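Local coordinates for protein mitochondrial enolase superfamily member 1 (Homo sapiens, PDB 4A35) that catalyses the magnesium-dependent dehydration of L-fuconate to 2-keto-3-deoxy-L-fuconate, a step in the breakdown of L-fucose, at residues C308-Q316 against E338-A346. Sequence-based numbering, arbitrary orientation.
Sequences CHNRVIFKQ and ENLSVLLMA
Glu338 reaches across to the start of helix 311-319 and grips Arg311 twice through one oxygen. OE2 accepts from the backbone N of Arg311 at 2.9 Å and from its NH1 at 3.1 Å, the second bond being part of a salt bridge. The two donors come from opposite faces of the carboxylate plane, and the guanidinium meets the oxygen with its edge. Arg311 has CG in the cleft between its own N and C (chi1 62°), and the chain then runs out straight to NE, which puts NH1 beside the oxygen that its backbone N also uses. NH1 also forms a salt bridge with Glu108, and NH2 a hydrogen bond to Arg154 O. The other oxygen, OE1, takes bonds from Gly334 N and His113 NE2. With an alanine at Glu338, Arg311 N and His113 NE2 would probably each lose this acceptor, and the guanidinium one of its charge partners.

Both segments belong to the C-terminal barrel domain of the enolase superfamily. They are successive helices of its outer layer, and strand 325-326 lies between them in sequence. The axes of segments 311-316 and 338-346 run nearly parallel, 7° apart and 10.0 Å at closest approach.

Further along, Met345 bends at chi3 (-66°) and lays its methyl between the helices. CE lies 3.5 Å from Arg311 O, and SD lies 3.8 Å from Lys315 CB. The Lys315 amine turns away to Asp158 and to Asp284 of the second subunit. Val342 CG1 sits over one face of the Phe314 ring, a CH-pi contact at 4.1 Å from the centroid.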
loop_
_atom_site.group_PDB
_atom_site.type_symbol
_atom_site.label_atom_id
_atom_site.label_comp_id
_atom_site.label_asym_id
_atom_site.label_seq_id
_atom_site.Cartn_x
_atom_site.Cartn_y
_atom_site.Cartn_z
ATOM N N CYS A 308 -5.947 7.311 -0.293
ATOM C CA CYS A 308 -5.029 7.315 -1.410
ATOM C C CYS A 308 -3.596 7.282 -0.851
ATOM O O CYS A 308 -3.215 8.222 -0.141
ATOM C CB CYS A 308 -5.268 8.556 -2.241
ATOM S SG CYS A 308 -4.107 8.698 -3.576
ATOM N N HIS A 309 -2.877 6.205 -1.042
ATOM C CA HIS A 309 -1.612 5.981 -0.318
ATOM C C HIS A 309 -0.390 6.875 -0.598
ATOM O O HIS A 309 0.458 7.011 0.304
ATOM C CB HIS A 309 -1.225 4.478 -0.300
ATOM C CG HIS A 309 -1.032 3.853 -1.649
ATOM N ND1 HIS A 309 0.170 3.961 -2.315
ATOM C CD2 HIS A 309 -1.901 3.161 -2.420
ATOM C CE1 HIS A 309 0.021 3.307 -3.454
ATOM N NE2 HIS A 309 -1.209 2.838 -3.586
ATOM N N ASN A 310 -0.248 7.459 -1.802
ATOM C CA ASN A 310 0.919 8.317 -2.038
ATOM C C ASN A 310 0.620 9.219 -3.229
ATOM O O ASN A 310 -0.464 9.123 -3.840
ATOM C CB ASN A 310 2.240 7.510 -2.182
ATOM C CG ASN A 310 2.315 6.577 -3.378
ATOM O OD1 ASN A 310 1.710 6.844 -4.430
ATOM N ND2 ASN A 310 2.984 5.433 -3.204
ATOM N N ARG A 311 1.592 10.064 -3.574
ATOM C CA ARG A 311 1.451 11.082 -4.625
ATOM C C ARG A 311 1.337 10.446 -6.035
ATOM O O ARG A 311 0.868 11.126 -6.950
ATOM C CB ARG A 311 2.660 12.033 -4.589
ATOM C CG ARG A 311 4.016 11.336 -4.872
ATOM C CD ARG A 311 5.224 12.241 -4.604
ATOM N NE ARG A 311 6.481 11.549 -4.914
ATOM C CZ ARG A 311 7.028 10.582 -4.171
ATOM N NH1 ARG A 311 6.482 10.232 -3.013
ATOM N NH2 ARG A 311 8.104 9.947 -4.593
ATOM N N VAL A 312 1.814 9.187 -6.214
ATOM C CA VAL A 312 1.759 8.518 -7.544
ATOM C C VAL A 312 0.300 8.228 -7.877
ATOM O O VAL A 312 -0.105 8.372 -9.018
ATOM C CB VAL A 312 2.692 7.265 -7.636
ATOM C CG1 VAL A 312 2.679 6.592 -9.032
ATOM C CG2 VAL A 312 4.126 7.674 -7.286
ATOM N N ILE A 313 -0.499 7.822 -6.877
ATOM C CA ILE A 313 -1.924 7.565 -7.071
ATOM C C ILE A 313 -2.591 8.899 -7.377
ATOM O O ILE A 313 -3.374 8.946 -8.311
ATOM C CB ILE A 313 -2.582 6.840 -5.842
ATOM C CG1 ILE A 313 -1.850 5.448 -5.519
ATOM C CG2 ILE A 313 -4.103 6.593 -6.137
ATOM C CD1 ILE A 313 -2.007 4.370 -6.720
ATOM N N PHE A 314 -2.334 9.951 -6.574
ATOM C CA PHE A 314 -2.957 11.256 -6.873
ATOM C C PHE A 314 -2.575 11.766 -8.282
ATOM O O PHE A 314 -3.406 12.335 -8.989
ATOM C CB PHE A 314 -2.587 12.289 -5.828
ATOM C CG PHE A 314 -3.475 12.173 -4.593
ATOM C CD1 PHE A 314 -4.861 12.383 -4.681
ATOM C CD2 PHE A 314 -2.927 11.889 -3.357
ATOM C CE1 PHE A 314 -5.672 12.319 -3.528
ATOM C CE2 PHE A 314 -3.731 11.854 -2.202
ATOM C CZ PHE A 314 -5.096 12.062 -2.299
ATOM N N LYS A 315 -1.329 11.593 -8.671
ATOM C CA LYS A 315 -0.900 12.028 -9.999
ATOM C C LYS A 315 -1.763 11.395 -11.082
ATOM O O LYS A 315 -2.263 12.092 -11.954
ATOM C CB LYS A 315 0.591 11.715 -10.246
ATOM C CG LYS A 315 1.010 11.967 -11.720
ATOM C CD LYS A 315 2.430 11.520 -11.962
ATOM C CE LYS A 315 2.580 9.989 -12.145
ATOM N NZ LYS A 315 3.850 9.664 -12.887
ATOM N N GLN A 316 -1.993 10.100 -10.986
ATOM C CA GLN A 316 -2.785 9.379 -12.012
ATOM C C GLN A 316 -4.245 9.753 -11.940
ATOM O O GLN A 316 -4.871 9.869 -12.991
ATOM C CB GLN A 316 -2.603 7.866 -11.877
ATOM C CG GLN A 316 -1.116 7.457 -12.206
ATOM C CD GLN A 316 -0.992 6.006 -11.800
ATOM O OE1 GLN A 316 -1.222 5.135 -12.625
ATOM N NE2 GLN A 316 -0.734 5.750 -10.502
ATOM N N GLU A 338 4.873 15.363 1.419
ATOM C CA GLU A 338 4.114 14.775 0.334
ATOM C C GLU A 338 2.797 15.521 0.106
ATOM O O GLU A 338 2.391 15.675 -1.062
ATOM C CB GLU A 338 3.878 13.311 0.586
ATOM C CG GLU A 338 3.416 12.640 -0.709
ATOM C CD GLU A 338 3.407 11.118 -0.657
ATOM O OE1 GLU A 338 3.032 10.551 0.392
ATOM O OE2 GLU A 338 3.724 10.500 -1.701
ATOM N N ASN A 339 2.103 15.980 1.200
ATOM C CA ASN A 339 0.887 16.784 1.014
ATOM C C ASN A 339 1.192 18.037 0.153
ATOM O O ASN A 339 0.356 18.392 -0.676
ATOM C CB ASN A 339 0.302 17.227 2.349
ATOM C CG ASN A 339 -0.716 16.225 2.833
ATOM O OD1 ASN A 339 -1.835 16.162 2.342
ATOM N ND2 ASN A 339 -0.282 15.325 3.705
ATOM N N LEU A 340 2.362 18.698 0.359
ATOM C CA LEU A 340 2.732 19.887 -0.449
ATOM C C LEU A 340 2.793 19.530 -1.938
ATOM O O LEU A 340 2.259 20.282 -2.762
ATOM C CB LEU A 340 4.101 20.464 -0.037
ATOM C CG LEU A 340 4.111 21.194 1.316
ATOM C CD1 LEU A 340 5.574 21.450 1.759
ATOM C CD2 LEU A 340 3.335 22.504 1.215
ATOM N N SER A 341 3.402 18.368 -2.262
ATOM C CA SER A 341 3.534 17.909 -3.674
ATOM C C SER A 341 2.148 17.668 -4.294
ATOM O O SER A 341 1.945 17.976 -5.476
ATOM C CB SER A 341 4.397 16.645 -3.764
ATOM O OG SER A 341 3.793 15.434 -3.332
ATOM N N VAL A 342 1.184 17.183 -3.472
ATOM C CA VAL A 342 -0.168 16.884 -3.967
ATOM C C VAL A 342 -0.918 18.222 -4.122
ATOM O O VAL A 342 -1.616 18.396 -5.106
ATOM C CB VAL A 342 -0.876 15.860 -3.048
ATOM C CG1 VAL A 342 -2.355 15.678 -3.452
ATOM C CG2 VAL A 342 -0.164 14.491 -3.124
ATOM N N LEU A 343 -0.805 19.168 -3.155
ATOM C CA LEU A 343 -1.436 20.495 -3.346
ATOM C C LEU A 343 -0.939 21.136 -4.651
ATOM O O LEU A 343 -1.704 21.766 -5.392
ATOM C CB LEU A 343 -1.090 21.450 -2.161
ATOM C CG LEU A 343 -1.734 21.067 -0.832
ATOM C CD1 LEU A 343 -1.154 21.947 0.303
ATOM C CD2 LEU A 343 -3.288 21.197 -0.921
ATOM N N LEU A 344 0.376 21.068 -4.870
ATOM C CA LEU A 344 0.957 21.673 -6.089
ATOM C C LEU A 344 0.488 20.961 -7.372
ATOM O O LEU A 344 0.135 21.637 -8.338
ATOM C CB LEU A 344 2.492 21.700 -6.007
ATOM C CG LEU A 344 3.076 22.685 -4.970
ATOM C CD1 LEU A 344 4.533 22.298 -4.647
ATOM C CD2 LEU A 344 2.942 24.137 -5.465
ATOM N N MET A 345 0.356 19.649 -7.350
ATOM C CA MET A 345 -0.168 18.941 -8.539
ATOM C C MET A 345 -1.638 19.307 -8.798
ATOM O O MET A 345 -2.007 19.563 -9.927
ATOM C CB MET A 345 -0.063 17.408 -8.384
ATOM C CG MET A 345 1.377 16.871 -8.571
ATOM S SD MET A 345 1.397 15.071 -8.718
ATOM C CE MET A 345 0.821 14.596 -7.036
ATOM N N ALA A 346 -2.478 19.400 -7.716
ATOM C CA ALA A 346 -3.905 19.716 -7.867
ATOM C C ALA A 346 -4.054 21.116 -8.492
ATOM O O ALA A 346 -4.908 21.306 -9.343
ATOM C CB ALA A 346 -4.575 19.681 -6.484
#